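Local coordinates for protein sarcoplasmic calcium-binding proteins II, V, VI, and VII (Branchiostoma lanceolatum, PDB 2SAS) that binds calcium ions through EF-hand loops and seems to be more abundant in fast-contracting muscles, with no functional link established, at residues Leu136-Ile148 against Ala173-Pro185. Numbering follows the deposited sequence.
Sequences LQCADVPAVYNVI and AADAGNTLMGQKP
The C-terminal tail folds back over helix 141-149, which falls in the range of the fourth EF-hand, and there Val144, Val147 and Ile148 receive Thr179, Gly182, Lys184 and Pro185. Thr179 sits at the centre, its hydroxyl between its own backbone N and carbonyl carbon (chi1 64°); from there OG1 gives its hydrogen to Ala176 O, 2.7 Å away, almost straight down the carbonyl, inside the 3-10 segment 176-180. Thus tied back, the threonine turns its carbons to the helix: CB lies 3.3 Å from Ile148 CG1, the two side chains running alongside with opposite sense, and CG2 meets Val147 CG1 at 3.7 Å. Replacing Thr179 by an alanine would probably open a gap beside Val147 and Ile148 and leave Ala176 O without its hydroxyl donor, though Thr179 N would still reach it. Val147 CG1 meets Pro185 CD at 3.6 Å, with CG of the same ring close by. Val144 divides its methyls between two parts of the tail: CG1 on Thr179, CG2 3.5 Å from Lys184 CE. The lysine chain, bent at chi3 (-94°), runs over Ala143 CB to bring NZ near Asp140, the N-cap residue, whose OD1 accepts from Ala143 N; NZ stays 4.4 Å from Asp140 OD2, too far for a salt bridge. Farther along, Gly182 CA packs 3.6 Å from Cys138 SG, a sulfur of the Cys131-Cys138 disulfide, and Leu136 CB rests on Met181 O. Phe127 and Leu164 border the cluster from helices 124-130 and 158-170. With no hydrogen bond between the two segments, the tail is held mainly by apolar packing, to which the Lys184-Asp140 attraction probably adds a weak electrostatic pull.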
loop_
_atom_site.group_PDB
_atom_site.type_symbol
_atom_site.label_atom_id
_atom_site.label_comp_id
_atom_site.label_asym_id
_atom_site.label_seq_id
_atom_site.Cartn_x
_atom_site.Cartn_y
_atom_site.Cartn_z
ATOM N N LEU A 136 3.287 -3.963 -1.562
ATOM C CA LEU A 136 2.573 -4.494 -0.366
ATOM C C LEU A 136 3.488 -4.811 0.808
ATOM O O LEU A 136 4.667 -5.177 0.577
ATOM C CB LEU A 136 1.882 -5.804 -0.769
ATOM C CG LEU A 136 1.277 -5.794 -2.168
ATOM C CD1 LEU A 136 0.819 -7.176 -2.495
ATOM C CD2 LEU A 136 0.149 -4.744 -2.117
ATOM N N GLN A 137 2.918 -4.770 2.007
ATOM C CA GLN A 137 3.693 -5.006 3.219
ATOM C C GLN A 137 3.831 -6.445 3.657
ATOM O O GLN A 137 3.468 -6.835 4.786
ATOM C CB GLN A 137 3.285 -4.078 4.377
ATOM C CG GLN A 137 2.804 -2.678 4.029
ATOM C CD GLN A 137 3.595 -1.940 2.987
ATOM O OE1 GLN A 137 4.655 -1.381 3.218
ATOM N NE2 GLN A 137 3.114 -1.908 1.738
ATOM N N CYS A 138 4.461 -7.271 2.842
ATOM C CA CYS A 138 4.712 -8.690 3.147
ATOM C C CYS A 138 5.801 -8.862 4.190
ATOM O O CYS A 138 6.962 -9.041 3.747
ATOM C CB CYS A 138 5.162 -9.302 1.804
ATOM S SG CYS A 138 3.800 -9.373 0.617
ATOM N N ALA A 139 5.541 -8.873 5.479
ATOM C CA ALA A 139 6.545 -8.985 6.533
ATOM C C ALA A 139 7.156 -10.352 6.794
ATOM O O ALA A 139 8.167 -10.523 7.539
ATOM C CB ALA A 139 5.953 -8.468 7.858
ATOM N N ASP A 140 6.576 -11.374 6.267
ATOM C CA ASP A 140 7.057 -12.792 6.397
ATOM C C ASP A 140 6.461 -13.317 5.098
ATOM O O ASP A 140 5.253 -13.532 5.070
ATOM C CB ASP A 140 6.549 -13.325 7.713
ATOM C CG ASP A 140 7.039 -14.687 8.123
ATOM O OD1 ASP A 140 7.344 -15.516 7.275
ATOM O OD2 ASP A 140 7.113 -14.948 9.338
ATOM N N VAL A 141 7.201 -13.340 4.025
ATOM C CA VAL A 141 6.575 -13.793 2.739
ATOM C C VAL A 141 6.248 -15.270 2.828
ATOM O O VAL A 141 5.101 -15.635 2.490
ATOM C CB VAL A 141 7.288 -13.235 1.520
ATOM C CG1 VAL A 141 6.452 -13.468 0.250
ATOM C CG2 VAL A 141 7.587 -11.751 1.588
ATOM N N PRO A 142 7.156 -16.125 3.260
ATOM C CA PRO A 142 6.915 -17.560 3.428
ATOM C C PRO A 142 5.675 -17.845 4.246
ATOM O O PRO A 142 4.930 -18.807 3.909
ATOM C CB PRO A 142 8.178 -18.092 4.153
ATOM C CG PRO A 142 9.240 -17.114 3.734
ATOM C CD PRO A 142 8.552 -15.750 3.652
ATOM N N ALA A 143 5.371 -17.114 5.307
ATOM C CA ALA A 143 4.139 -17.351 6.081
ATOM C C ALA A 143 2.895 -16.936 5.301
ATOM O O ALA A 143 1.830 -17.503 5.509
ATOM C CB ALA A 143 4.137 -16.624 7.404
ATOM N N VAL A 144 2.986 -15.897 4.469
ATOM C CA VAL A 144 1.807 -15.471 3.680
ATOM C C VAL A 144 1.623 -16.538 2.613
ATOM O O VAL A 144 0.514 -16.939 2.266
ATOM C CB VAL A 144 1.979 -14.050 3.098
ATOM C CG1 VAL A 144 0.944 -13.765 2.033
ATOM C CG2 VAL A 144 1.997 -12.989 4.182
ATOM N N TYR A 145 2.739 -17.008 2.077
ATOM C CA TYR A 145 2.628 -18.069 1.027
ATOM C C TYR A 145 2.049 -19.347 1.586
ATOM O O TYR A 145 1.395 -20.119 0.871
ATOM C CB TYR A 145 4.022 -18.324 0.465
ATOM C CG TYR A 145 4.011 -19.187 -0.751
ATOM C CD1 TYR A 145 3.657 -18.522 -1.934
ATOM C CD2 TYR A 145 4.311 -20.548 -0.794
ATOM C CE1 TYR A 145 3.613 -19.195 -3.136
ATOM C CE2 TYR A 145 4.279 -21.236 -2.035
ATOM C CZ TYR A 145 3.929 -20.554 -3.163
ATOM O OH TYR A 145 3.839 -21.128 -4.394
ATOM N N ASN A 146 2.265 -19.644 2.863
ATOM C CA ASN A 146 1.717 -20.869 3.470
ATOM C C ASN A 146 0.228 -20.769 3.706
ATOM O O ASN A 146 -0.471 -21.803 3.718
ATOM C CB ASN A 146 2.593 -21.312 4.661
ATOM C CG ASN A 146 3.738 -22.190 4.115
ATOM O OD1 ASN A 146 3.636 -23.419 4.003
ATOM N ND2 ASN A 146 4.840 -21.580 3.720
ATOM N N VAL A 147 -0.324 -19.563 3.880
ATOM C CA VAL A 147 -1.793 -19.451 4.008
ATOM C C VAL A 147 -2.360 -19.772 2.623
ATOM O O VAL A 147 -3.320 -20.517 2.411
ATOM C CB VAL A 147 -2.203 -18.069 4.514
ATOM C CG1 VAL A 147 -3.719 -17.851 4.342
ATOM C CG2 VAL A 147 -1.764 -17.786 5.926
ATOM N N ILE A 148 -1.692 -19.214 1.583
ATOM C CA ILE A 148 -2.168 -19.489 0.221
ATOM C C ILE A 148 -2.087 -20.959 -0.203
ATOM O O ILE A 148 -2.992 -21.520 -0.867
ATOM C CB ILE A 148 -1.399 -18.617 -0.819
ATOM C CG1 ILE A 148 -1.285 -17.139 -0.326
ATOM C CG2 ILE A 148 -2.093 -18.755 -2.191
ATOM C CD1 ILE A 148 -0.613 -16.205 -1.389
ATOM N N ALA A 173 -15.153 -10.519 6.120
ATOM C CA ALA A 173 -14.154 -10.820 7.126
ATOM C C ALA A 173 -12.815 -11.301 6.586
ATOM O O ALA A 173 -12.831 -12.054 5.609
ATOM C CB ALA A 173 -14.685 -11.966 8.037
ATOM N N ALA A 174 -11.760 -10.982 7.311
ATOM C CA ALA A 174 -10.387 -11.369 6.965
ATOM C C ALA A 174 -10.236 -12.864 6.794
ATOM O O ALA A 174 -10.525 -13.660 7.698
ATOM C CB ALA A 174 -9.431 -10.823 8.013
ATOM N N ASP A 175 -9.810 -13.262 5.593
ATOM C CA ASP A 175 -9.629 -14.696 5.264
ATOM C C ASP A 175 -8.447 -14.737 4.287
ATOM O O ASP A 175 -7.772 -13.698 4.076
ATOM C CB ASP A 175 -10.957 -15.217 4.731
ATOM C CG ASP A 175 -11.457 -14.644 3.414
ATOM O OD1 ASP A 175 -10.820 -13.814 2.751
ATOM O OD2 ASP A 175 -12.527 -15.045 2.906
ATOM N N ALA A 176 -8.236 -15.871 3.688
ATOM C CA ALA A 176 -7.167 -16.095 2.721
ATOM C C ALA A 176 -7.136 -15.100 1.584
ATOM O O ALA A 176 -6.001 -14.937 1.031
ATOM C CB ALA A 176 -7.240 -17.527 2.124
ATOM N N GLY A 177 -8.271 -14.512 1.211
ATOM C CA GLY A 177 -8.267 -13.531 0.055
ATOM C C GLY A 177 -7.363 -12.385 0.465
ATOM O O GLY A 177 -6.806 -11.623 -0.333
ATOM N N ASN A 178 -7.109 -12.196 1.746
ATOM C CA ASN A 178 -6.216 -11.143 2.205
ATOM C C ASN A 178 -4.758 -11.286 1.716
ATOM O O ASN A 178 -4.075 -10.259 1.796
ATOM C CB ASN A 178 -6.183 -11.002 3.699
ATOM C CG ASN A 178 -7.386 -10.417 4.406
ATOM O OD1 ASN A 178 -7.177 -9.851 5.490
ATOM N ND2 ASN A 178 -8.580 -10.572 3.919
ATOM N N THR A 179 -4.321 -12.441 1.339
ATOM C CA THR A 179 -2.954 -12.771 0.892
ATOM C C THR A 179 -2.520 -12.036 -0.352
ATOM O O THR A 179 -1.314 -11.795 -0.530
ATOM C CB THR A 179 -2.732 -14.324 0.765
ATOM O OG1 THR A 179 -3.615 -14.790 -0.260
ATOM C CG2 THR A 179 -3.100 -15.035 2.098
ATOM N N LEU A 180 -3.539 -11.618 -1.092
ATOM C CA LEU A 180 -3.335 -10.875 -2.340
ATOM C C LEU A 180 -2.946 -9.444 -2.034
ATOM O O LEU A 180 -2.446 -8.726 -2.903
ATOM C CB LEU A 180 -4.544 -11.132 -3.213
ATOM C CG LEU A 180 -4.865 -12.585 -3.572
ATOM C CD1 LEU A 180 -6.113 -12.647 -4.450
ATOM C CD2 LEU A 180 -3.674 -13.127 -4.383
ATOM N N MET A 181 -3.125 -9.005 -0.810
ATOM C CA MET A 181 -2.765 -7.621 -0.421
ATOM C C MET A 181 -1.436 -7.771 0.348
ATOM O O MET A 181 -0.859 -6.853 0.919
ATOM C CB MET A 181 -3.839 -6.916 0.384
ATOM C CG MET A 181 -5.167 -6.700 -0.251
ATOM S SD MET A 181 -6.358 -5.996 0.987
ATOM C CE MET A 181 -6.573 -7.304 2.140
ATOM N N GLY A 182 -1.002 -9.044 0.316
ATOM C CA GLY A 182 0.246 -9.466 0.920
ATOM C C GLY A 182 0.087 -9.630 2.421
ATOM O O GLY A 182 1.078 -9.545 3.155
ATOM N N GLN A 183 -1.134 -9.854 2.878
ATOM C CA GLN A 183 -1.238 -10.018 4.354
ATOM C C GLN A 183 -1.800 -11.320 4.817
ATOM O O GLN A 183 -2.509 -12.051 4.121
ATOM C CB GLN A 183 -1.842 -8.780 4.950
ATOM C CG GLN A 183 -3.196 -8.292 4.451
ATOM C CD GLN A 183 -3.891 -7.785 5.723
ATOM O OE1 GLN A 183 -3.327 -6.857 6.299
ATOM N NE2 GLN A 183 -4.907 -8.518 6.139
ATOM N N LYS A 184 -1.442 -11.647 6.055
ATOM C CA LYS A 184 -1.962 -12.921 6.635
ATOM C C LYS A 184 -3.328 -12.641 7.264
ATOM O O LYS A 184 -3.518 -11.602 7.904
ATOM C CB LYS A 184 -1.037 -13.360 7.780
ATOM C CG LYS A 184 0.097 -14.304 7.444
ATOM C CD LYS A 184 1.312 -14.097 8.365
ATOM C CE LYS A 184 2.289 -13.141 7.713
ATOM N NZ LYS A 184 3.397 -12.728 8.608
ATOM N N PRO A 185 -4.260 -13.581 7.125
ATOM C CA PRO A 185 -5.581 -13.407 7.724
ATOM C C PRO A 185 -5.525 -13.528 9.237
ATOM O O PRO A 185 -5.564 -14.662 9.796
ATOM C CB PRO A 185 -6.429 -14.522 7.144
ATOM C CG PRO A 185 -5.493 -15.559 6.664
ATOM C CD PRO A 185 -4.209 -14.821 6.310
ATOM O OXT PRO A 185 -5.480 -12.507 9.869
#